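Local coordinates for protein endonuclease Bse634IR (Geobacillus stearothermophilus, PDB 3V20) that binds DNA together with calcium and probably cuts it, as a restriction endonuclease of the Cfr10I/Bse634I family, at residues A[144-149]-A[195-200]. The protein carries 1 engineered substitution. Sequence-based numbering, arbitrary orientation.
Sequences NPDLLI and VGLKTS. With CA (calcium ion), chain F; nucleotides of chain C.
Leu147 pairs with Val195 across two antiparallel strands of the mixed sheet, part of the PDDEXK nuclease fold. Leu147 N to Val195 O and Val195 N to Leu147 O close this hydrogen-bonded pair. Asp146 also faces Val195, which makes a classic beta bulge. The close-packed part is this pairing with its apolar side chains. Leu147 CG meets Leu197 CD1 at 4.0 Å, and both leucines touch Ile83 of helix 68-93. Ile149 CD1 reaches Val195 CG2 under helix 280-291. Toward the DNA the two chains diverge, and there polar atoms and calcium do the joining. Asp146 has CG anti to its carbonyl carbon (chi1 -66°), which carries OD2 toward 195-198. Calcium is bound by Asp146 OD2 at 2.3 Å and Leu197 O at 2.4 Å, along with OP1 of DC6 of chain C and a water. Beyond the metal, 199-200 runs away from 144-149 along the same DNA strand. Thr199 N holds OP1 of DC7, and Thr199 OG1 bonds OP1 of DG8, though its modelled length is doubtfully short. A valine here would probably leave the DG8 phosphate without that hydroxyl partner. Back at the metal, Leu197 N donates to the anti lone pair of Asp146 OD2 at 2.6 Å, nearly straight at 172°.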
loop_
_atom_site.group_PDB
_atom_site.type_symbol
_atom_site.label_atom_id
_atom_site.label_comp_id
_atom_site.label_asym_id
_atom_site.label_seq_id
_atom_site.Cartn_x
_atom_site.Cartn_y
_atom_site.Cartn_z
ATOM N N ASN A 144 10.148 7.381 -0.725
ATOM C CA ASN A 144 11.609 7.210 -0.495
ATOM C C ASN A 144 11.893 5.923 0.282
ATOM O O ASN A 144 11.151 5.600 1.214
ATOM C CB ASN A 144 12.168 8.391 0.317
ATOM C CG ASN A 144 13.003 9.374 -0.513
ATOM O OD1 ASN A 144 13.115 9.266 -1.729
ATOM N ND2 ASN A 144 13.597 10.345 0.169
ATOM N N PRO A 145 12.958 5.180 -0.083
ATOM C CA PRO A 145 13.271 4.025 0.759
ATOM C C PRO A 145 13.621 4.506 2.176
ATOM O O PRO A 145 14.171 5.610 2.320
ATOM C CB PRO A 145 14.506 3.410 0.084
ATOM C CG PRO A 145 14.656 4.096 -1.214
ATOM C CD PRO A 145 14.004 5.423 -1.089
ATOM N N ASP A 146 13.294 3.717 3.201
ATOM C CA ASP A 146 13.640 4.079 4.589
ATOM C C ASP A 146 15.138 4.134 4.891
ATOM O O ASP A 146 15.608 5.104 5.496
ATOM C CB ASP A 146 12.952 3.156 5.581
ATOM C CG ASP A 146 11.455 3.324 5.569
ATOM O OD1 ASP A 146 10.988 4.488 5.491
ATOM O OD2 ASP A 146 10.743 2.297 5.619
ATOM N N LEU A 147 15.867 3.088 4.497
ATOM C CA LEU A 147 17.323 3.035 4.628
ATOM C C LEU A 147 17.967 2.794 3.282
ATOM O O LEU A 147 17.493 1.968 2.512
ATOM C CB LEU A 147 17.769 1.910 5.570
ATOM C CG LEU A 147 17.386 1.824 7.047
ATOM C CD1 LEU A 147 17.978 0.531 7.600
ATOM C CD2 LEU A 147 17.882 3.041 7.826
ATOM N N LEU A 148 19.041 3.529 3.001
ATOM C CA LEU A 148 19.913 3.236 1.858
ATOM C C LEU A 148 21.255 2.717 2.339
ATOM O O LEU A 148 21.837 3.263 3.279
ATOM C CB LEU A 148 20.168 4.476 0.994
ATOM C CG LEU A 148 19.043 5.067 0.151
ATOM C CD1 LEU A 148 19.650 6.077 -0.795
ATOM C CD2 LEU A 148 18.290 4.004 -0.642
ATOM N N ILE A 149 21.733 1.658 1.692
ATOM C CA ILE A 149 23.084 1.160 1.920
ATOM C C ILE A 149 23.965 1.496 0.710
ATOM O O ILE A 149 23.682 1.095 -0.418
ATOM C CB ILE A 149 23.114 -0.352 2.276
ATOM C CG1 ILE A 149 22.480 -0.590 3.650
ATOM C CG2 ILE A 149 24.535 -0.862 2.325
ATOM C CD1 ILE A 149 21.071 -0.997 3.577
ATOM N N VAL A 195 16.124 -0.652 2.203
ATOM C CA VAL A 195 15.286 -1.371 3.164
ATOM C C VAL A 195 14.017 -0.578 3.496
ATOM O O VAL A 195 14.078 0.633 3.755
ATOM C CB VAL A 195 16.044 -1.664 4.476
ATOM C CG1 VAL A 195 15.167 -2.420 5.436
ATOM C CG2 VAL A 195 17.361 -2.432 4.209
ATOM N N GLY A 196 12.871 -1.268 3.473
ATOM C CA GLY A 196 11.597 -0.701 3.900
ATOM C C GLY A 196 11.274 -1.184 5.289
ATOM O O GLY A 196 11.282 -2.393 5.540
ATOM N N LEU A 197 10.998 -0.249 6.200
ATOM C CA LEU A 197 10.761 -0.568 7.626
ATOM C C LEU A 197 9.318 -0.351 8.052
ATOM O O LEU A 197 8.767 0.708 7.806
ATOM C CB LEU A 197 11.669 0.285 8.506
ATOM C CG LEU A 197 13.192 0.144 8.271
ATOM C CD1 LEU A 197 13.909 1.283 8.975
ATOM C CD2 LEU A 197 13.728 -1.230 8.699
ATOM N N LYS A 198 8.707 -1.339 8.710
ATOM C CA LYS A 198 7.319 -1.214 9.168
ATOM C C LYS A 198 7.149 -1.803 10.557
ATOM O O LYS A 198 7.648 -2.896 10.796
ATOM C CB LYS A 198 6.397 -1.970 8.226
ATOM C CG LYS A 198 6.226 -1.328 6.885
ATOM C CD LYS A 198 5.551 -2.273 5.936
ATOM C CE LYS A 198 4.854 -1.551 4.835
ATOM N NZ LYS A 198 5.149 -0.124 4.815
ATOM N N THR A 199 6.430 -1.141 11.463
ATOM C CA THR A 199 6.288 -1.731 12.795
ATOM C C THR A 199 5.500 -3.022 12.687
ATOM O O THR A 199 5.783 -3.981 13.404
ATOM C CB THR A 199 5.606 -0.806 13.858
ATOM O OG1 THR A 199 4.348 -0.324 13.361
ATOM C CG2 THR A 199 6.501 0.368 14.216
ATOM N N SER A 200 4.520 -3.031 11.781
ATOM C CA SER A 200 3.693 -4.203 11.527
ATOM C C SER A 200 3.375 -4.272 10.059
ATOM O O SER A 200 3.553 -3.284 9.344
ATOM C CB SER A 200 2.387 -4.158 12.343
ATOM O OG SER A 200 1.665 -2.954 12.069
HETATM CA CA CA F . 8.535 2.373 6.127
ATOM P P DC C 7 5.007 1.979 9.941
ATOM O OP1 DC C 7 6.045 1.387 10.793
ATOM O OP2 DC C 7 4.841 1.464 8.563
ATOM O "O5'" DC C 7 3.619 1.869 10.700
ATOM C "C5'" DC C 7 3.486 2.363 12.031
ATOM C "C4'" DC C 7 2.075 2.079 12.496
ATOM O "O4'" DC C 7 1.142 2.900 11.758
ATOM C "C3'" DC C 7 1.613 0.635 12.272
ATOM O "O3'" DC C 7 0.748 0.214 13.307
ATOM C "C2'" DC C 7 0.800 0.721 10.990
ATOM C "C1'" DC C 7 0.164 2.095 11.132
ATOM N N1 DC C 7 -0.290 2.628 9.819
ATOM C C2 DC C 7 -1.613 3.084 9.662
ATOM O O2 DC C 7 -2.408 3.088 10.637
ATOM N N3 DC C 7 -1.999 3.542 8.439
ATOM C C4 DC C 7 -1.142 3.538 7.411
ATOM N N4 DC C 7 -1.573 4.004 6.235
ATOM C C5 DC C 7 0.212 3.077 7.541
ATOM C C6 DC C 7 0.580 2.639 8.763
ATOM P P DG C 8 1.284 -0.479 14.630
ATOM O OP1 DG C 8 2.596 0.083 15.004
ATOM O OP2 DG C 8 0.967 -1.939 14.645
ATOM O "O5'" DG C 8 0.274 0.258 15.590
ATOM C "C5'" DG C 8 -0.743 -0.427 16.112
ATOM C "C4'" DG C 8 -1.999 0.403 16.017
ATOM O "O4'" DG C 8 -2.337 0.768 14.643
ATOM C "C3'" DG C 8 -3.091 -0.511 16.468
ATOM O "O3'" DG C 8 -4.009 0.236 17.148
ATOM C "C2'" DG C 8 -3.624 -1.104 15.164
ATOM C "C1'" DG C 8 -3.455 0.051 14.186
ATOM N N9 DG C 8 -3.199 -0.353 12.811
ATOM C C8 DG C 8 -2.255 -1.234 12.313
ATOM N N7 DG C 8 -2.311 -1.372 11.010
ATOM C C5 DG C 8 -3.352 -0.529 10.617
ATOM C C6 DG C 8 -3.899 -0.230 9.335
ATOM O O6 DG C 8 -3.545 -0.672 8.241
ATOM N N1 DG C 8 -4.965 0.691 9.389
ATOM C C2 DG C 8 -5.436 1.247 10.577
ATOM N N2 DG C 8 -6.456 2.118 10.531
ATOM N N3 DG C 8 -4.926 0.963 11.769
ATOM C C4 DG C 8 -3.902 0.088 11.717
ATOM P P DC C 6 6.410 4.798 5.011
ATOM O OP1 DC C 6 7.627 4.015 5.237
ATOM O OP2 DC C 6 5.469 4.271 4.022
ATOM O "O5'" DC C 6 5.691 5.025 6.403
ATOM C "C5'" DC C 6 6.438 5.359 7.557
ATOM C "C4'" DC C 6 5.501 5.597 8.721
ATOM O "O4'" DC C 6 4.562 6.627 8.360
ATOM C "C3'" DC C 6 4.594 4.444 9.104
ATOM O "O3'" DC C 6 5.339 3.545 9.874
ATOM C "C2'" DC C 6 3.522 5.179 9.922
ATOM C "C1'" DC C 6 3.427 6.547 9.209
ATOM N N1 DC C 6 2.236 6.758 8.334
ATOM C C2 DC C 6 1.018 7.240 8.859
ATOM O O2 DC C 6 0.912 7.498 10.079
ATOM N N3 DC C 6 -0.044 7.419 8.012
ATOM C C4 DC C 6 0.081 7.149 6.702
ATOM N N4 DC C 6 -0.995 7.341 5.917
ATOM C C5 DC C 6 1.323 6.655 6.148
ATOM C C6 DC C 6 2.347 6.478 6.993
HETATM O O HOH W 1 8.438 1.198 3.666
#